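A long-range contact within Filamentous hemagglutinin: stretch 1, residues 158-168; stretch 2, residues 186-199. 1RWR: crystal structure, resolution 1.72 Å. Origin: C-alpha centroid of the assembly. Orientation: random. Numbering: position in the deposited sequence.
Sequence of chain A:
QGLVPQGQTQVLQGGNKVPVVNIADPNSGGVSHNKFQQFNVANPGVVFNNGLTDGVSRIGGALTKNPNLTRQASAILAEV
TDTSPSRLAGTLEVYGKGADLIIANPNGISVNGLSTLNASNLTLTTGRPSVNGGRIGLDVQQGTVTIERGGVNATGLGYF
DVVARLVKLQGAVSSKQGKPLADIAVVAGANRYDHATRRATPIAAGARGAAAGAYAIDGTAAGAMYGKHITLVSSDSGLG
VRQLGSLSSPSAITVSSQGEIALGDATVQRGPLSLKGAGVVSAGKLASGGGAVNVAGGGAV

Stretch 1 158-168: GYFDVVARLVK
Stretch 2, residues 186-199: VVAGANRYDHATRR

Residues 159-164 form an extended strand (phi -118 to -155°, psi 106 to 171°) that runs parallel to strand 186-188, their axes 9° apart in direction and 4.7 Å apart at closest approach. Val162 pairs with Val186, Val163 with Val187 and Ala164 with Ala188, at CA-CA distances of 4.8, 4.7 and 5.2 Å. The parallel register is accompanied by hydrogen bonds from Val187 N to Val162 O (2.8 Å), Ala164 N to Val187 O (3.0 Å) and Gly189 N to Ala164 O (3.1 Å). At Arg165 (phi/psi -70/-46°) the strand breaks before resuming at 166-168; a weak bond joins Gly189 N to Arg165 O (3.1 Å). Gly189 adopts 113/179°, where a CB would be jammed against the preceding carbonyl oxygen. Stretch 2 is extended again at 191-194, then turns through helical angles at 195-197 to Arg198 (52/40°).

Side chains alternate across the sheet. Val162, Val186 and Ala188 share one face with Ala164, and Val167 (t) packs its CG1 3.8 Å from Val186 CG1. On the other face, Val163 (t) meets Val187 (t), CG1 to CB 4.3 Å, and lays CG2 over the ring of Tyr193 (chi1 t, chi2 70°), 3.9 Å from its centroid.

Asp161 (chi1 m, chi2 0°) accepts all the direct side-chain hydrogen bonds between the stretches. Its OD2 accepts from Tyr193 OH (2.6 Å) and Arg198 NE (2.9 Å), while OD1 accepts from Arg198 NH2 (2.8 Å); both arginine bonds are nearly linear and together form a salt bridge. With both bonds made, the guanidinium of Arg198 (m, t, p, chi4 -125°) also lies flat on Tyr159 (p, chi2 83°), with planes at 14° and centres 4.2 Å apart. Beyond the stack, water 1 links Tyr159 OH (2.6 Å) to His195 O (2.5 Å).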

# COMPACT_ATOMS: atom_id res chain seq x y z
N GLY A 158 -2.90 9.17 6.01
CA GLY A 158 -1.72 9.99 5.93
C GLY A 158 -0.87 9.63 4.73
O GLY A 158 -0.40 10.51 3.98
N TYR A 159 -0.64 8.34 4.53
CA TYR A 159 -0.02 7.82 3.30
C TYR A 159 -0.65 6.51 2.90
O TYR A 159 -1.25 5.78 3.73
CB TYR A 159 1.49 7.60 3.44
CG TYR A 159 1.86 6.63 4.54
CD1 TYR A 159 1.82 5.27 4.33
CD2 TYR A 159 2.21 7.09 5.82
CE1 TYR A 159 2.10 4.37 5.34
CE2 TYR A 159 2.52 6.18 6.85
CZ TYR A 159 2.45 4.82 6.60
OH TYR A 159 2.71 3.92 7.59
N PHE A 160 -0.48 6.22 1.61
CA PHE A 160 -0.79 4.96 0.99
C PHE A 160 0.49 4.52 0.34
O PHE A 160 0.99 5.18 -0.60
CB PHE A 160 -1.87 5.15 -0.09
CG PHE A 160 -2.12 3.92 -0.92
CD1 PHE A 160 -2.63 2.78 -0.33
CD2 PHE A 160 -1.88 3.92 -2.30
CE1 PHE A 160 -2.87 1.60 -1.10
CE2 PHE A 160 -2.07 2.75 -3.05
CZ PHE A 160 -2.60 1.61 -2.47
N ASP A 161 1.03 3.40 0.80
CA ASP A 161 2.31 2.86 0.32
C ASP A 161 2.06 1.51 -0.30
O ASP A 161 1.29 0.67 0.26
CB ASP A 161 3.30 2.64 1.46
CG ASP A 161 3.95 3.89 1.96
OD1 ASP A 161 3.66 5.02 1.45
OD2 ASP A 161 4.83 3.83 2.88
N VAL A 162 2.69 1.31 -1.44
CA VAL A 162 2.67 0.04 -2.17
C VAL A 162 4.13 -0.39 -2.30
O VAL A 162 4.94 0.33 -2.91
CB VAL A 162 2.08 0.17 -3.56
CG1 VAL A 162 2.18 -1.16 -4.29
CG2 VAL A 162 0.64 0.61 -3.52
N VAL A 163 4.47 -1.53 -1.69
CA VAL A 163 5.86 -1.96 -1.54
C VAL A 163 5.99 -3.42 -2.01
O VAL A 163 5.48 -4.33 -1.36
CB VAL A 163 6.31 -1.80 -0.06
CG1 VAL A 163 7.80 -2.12 0.08
CG2 VAL A 163 6.01 -0.38 0.42
N ALA A 164 6.58 -3.64 -3.17
CA ALA A 164 6.49 -4.96 -3.82
C ALA A 164 7.68 -5.15 -4.73
O ALA A 164 8.45 -4.19 -4.97
CB ALA A 164 5.20 -5.09 -4.62
N ARG A 165 7.86 -6.36 -5.26
CA ARG A 165 8.97 -6.56 -6.16
C ARG A 165 8.71 -5.83 -7.46
O ARG A 165 9.59 -5.18 -7.98
CB ARG A 165 9.27 -8.04 -6.38
CG ARG A 165 10.63 -8.32 -7.06
CD ARG A 165 11.81 -8.01 -6.11
NE ARG A 165 13.12 -7.95 -6.76
CZ ARG A 165 13.96 -9.01 -6.95
NH1 ARG A 165 13.60 -10.25 -6.70
NH2 ARG A 165 15.15 -8.80 -7.50
N LEU A 166 7.50 -6.00 -7.96
CA LEU A 166 7.01 -5.29 -9.14
C LEU A 166 5.67 -4.63 -8.84
O LEU A 166 4.87 -5.13 -8.04
CB LEU A 166 6.79 -6.26 -10.30
CG LEU A 166 8.00 -7.07 -10.79
CD1 LEU A 166 7.52 -8.07 -11.86
CD2 LEU A 166 9.14 -6.19 -11.34
N VAL A 167 5.37 -3.55 -9.53
CA VAL A 167 4.10 -2.85 -9.34
C VAL A 167 3.53 -2.47 -10.69
O VAL A 167 4.24 -1.93 -11.53
CB VAL A 167 4.23 -1.62 -8.43
CG1 VAL A 167 2.85 -0.96 -8.22
CG2 VAL A 167 4.85 -1.97 -7.12
N LYS A 168 2.25 -2.77 -10.90
CA LYS A 168 1.52 -2.39 -12.12
C LYS A 168 0.40 -1.43 -11.71
O LYS A 168 -0.38 -1.75 -10.80
CB LYS A 168 0.99 -3.62 -12.80
CG LYS A 168 2.17 -4.50 -13.30
CD LYS A 168 1.75 -5.78 -13.95
CE LYS A 168 2.99 -6.52 -14.58
NZ LYS A 168 4.35 -5.80 -14.69
N VAL A 186 5.27 4.42 -3.95
CA VAL A 186 5.33 3.13 -4.61
C VAL A 186 6.83 2.76 -4.62
O VAL A 186 7.67 3.53 -5.12
CB VAL A 186 4.79 3.18 -6.04
CG1 VAL A 186 4.94 1.81 -6.72
CG2 VAL A 186 3.36 3.62 -6.08
N VAL A 187 7.16 1.64 -3.98
CA VAL A 187 8.55 1.23 -3.76
C VAL A 187 8.70 -0.17 -4.32
O VAL A 187 8.10 -1.14 -3.78
CB VAL A 187 8.89 1.26 -2.28
CG1 VAL A 187 10.30 0.71 -2.00
CG2 VAL A 187 8.72 2.69 -1.72
N ALA A 188 9.45 -0.28 -5.42
CA ALA A 188 9.65 -1.55 -6.10
C ALA A 188 11.07 -2.03 -5.97
O ALA A 188 12.00 -1.22 -5.79
CB ALA A 188 9.26 -1.44 -7.56
N GLY A 189 11.24 -3.34 -6.05
CA GLY A 189 12.57 -3.96 -6.01
C GLY A 189 12.77 -4.79 -4.76
O GLY A 189 11.88 -4.91 -3.92
N ALA A 190 13.94 -5.40 -4.68
CA ALA A 190 14.32 -6.20 -3.54
C ALA A 190 14.83 -5.26 -2.48
O ALA A 190 15.92 -4.69 -2.59
CB ALA A 190 15.37 -7.24 -3.93
N ASN A 191 13.98 -5.05 -1.49
CA ASN A 191 14.21 -4.08 -0.44
C ASN A 191 13.78 -4.58 0.91
O ASN A 191 12.82 -5.32 1.03
CB ASN A 191 13.41 -2.78 -0.68
CG ASN A 191 13.90 -1.98 -1.87
OD1 ASN A 191 15.03 -1.51 -1.90
ND2 ASN A 191 13.02 -1.80 -2.86
N ARG A 192 14.46 -4.14 1.95
CA ARG A 192 13.85 -4.13 3.26
C ARG A 192 13.23 -2.75 3.39
O ARG A 192 13.91 -1.72 3.20
CB ARG A 192 14.88 -4.31 4.38
CG ARG A 192 14.20 -3.95 5.72
CD ARG A 192 14.82 -4.52 6.88
NE ARG A 192 14.54 -5.94 7.03
CZ ARG A 192 14.72 -6.57 8.17
NH1 ARG A 192 15.15 -5.89 9.23
NH2 ARG A 192 14.49 -7.85 8.24
N TYR A 193 11.94 -2.72 3.70
CA TYR A 193 11.25 -1.47 3.97
C TYR A 193 10.90 -1.38 5.43
O TYR A 193 10.17 -2.22 5.97
CB TYR A 193 9.98 -1.40 3.14
CG TYR A 193 9.32 -0.04 3.01
CD1 TYR A 193 9.90 0.97 2.26
CD2 TYR A 193 8.09 0.20 3.60
CE1 TYR A 193 9.27 2.20 2.09
CE2 TYR A 193 7.45 1.45 3.43
CZ TYR A 193 8.04 2.42 2.66
OH TYR A 193 7.40 3.60 2.42
N ASP A 194 11.45 -0.38 6.09
CA ASP A 194 11.13 -0.17 7.48
C ASP A 194 9.83 0.63 7.61
O ASP A 194 9.75 1.77 7.19
CB ASP A 194 12.25 0.60 8.17
CG ASP A 194 11.92 0.85 9.61
OD1 ASP A 194 11.70 -0.16 10.30
OD2 ASP A 194 11.79 1.96 10.13
N HIS A 195 8.84 0.05 8.25
CA HIS A 195 7.51 0.65 8.33
C HIS A 195 7.51 1.97 9.12
O HIS A 195 6.79 2.92 8.78
CB HIS A 195 6.53 -0.34 8.94
CG HIS A 195 5.14 0.19 9.05
ND1 HIS A 195 4.25 0.17 7.99
CD2 HIS A 195 4.51 0.79 10.07
CE1 HIS A 195 3.12 0.75 8.37
NE2 HIS A 195 3.26 1.14 9.62
N ALA A 196 8.33 2.06 10.16
CA ALA A 196 8.31 3.30 10.95
C ALA A 196 8.96 4.49 10.23
O ALA A 196 8.48 5.62 10.35
CB ALA A 196 8.95 3.09 12.37
N THR A 197 10.05 4.26 9.49
CA THR A 197 10.75 5.38 8.81
C THR A 197 10.37 5.56 7.34
O THR A 197 10.73 6.58 6.71
CB THR A 197 12.26 5.20 8.90
OG1 THR A 197 12.64 3.95 8.29
CG2 THR A 197 12.70 5.11 10.38
N ARG A 198 9.66 4.57 6.81
CA ARG A 198 9.35 4.50 5.38
C ARG A 198 10.60 4.62 4.50
O ARG A 198 10.58 5.33 3.48
CB ARG A 198 8.27 5.51 5.02
CG ARG A 198 7.01 5.25 5.79
CD ARG A 198 5.92 6.23 5.57
NE ARG A 198 5.45 6.30 4.19
CZ ARG A 198 5.40 7.39 3.47
NH1 ARG A 198 5.87 8.56 3.96
NH2 ARG A 198 4.89 7.36 2.25
N ARG A 199 11.69 3.98 4.94
CA ARG A 199 12.92 3.94 4.17
C ARG A 199 13.15 2.54 3.61
O ARG A 199 12.96 1.53 4.31
CB ARG A 199 14.14 4.34 5.00
CG ARG A 199 14.04 5.74 5.59
CD ARG A 199 13.87 6.84 4.59
NE ARG A 199 14.84 6.78 3.51
CZ ARG A 199 14.68 7.33 2.31
NH1 ARG A 199 13.57 8.01 2.00
NH2 ARG A 199 15.65 7.19 1.41
O HOH W 1 5.06 3.02 6.94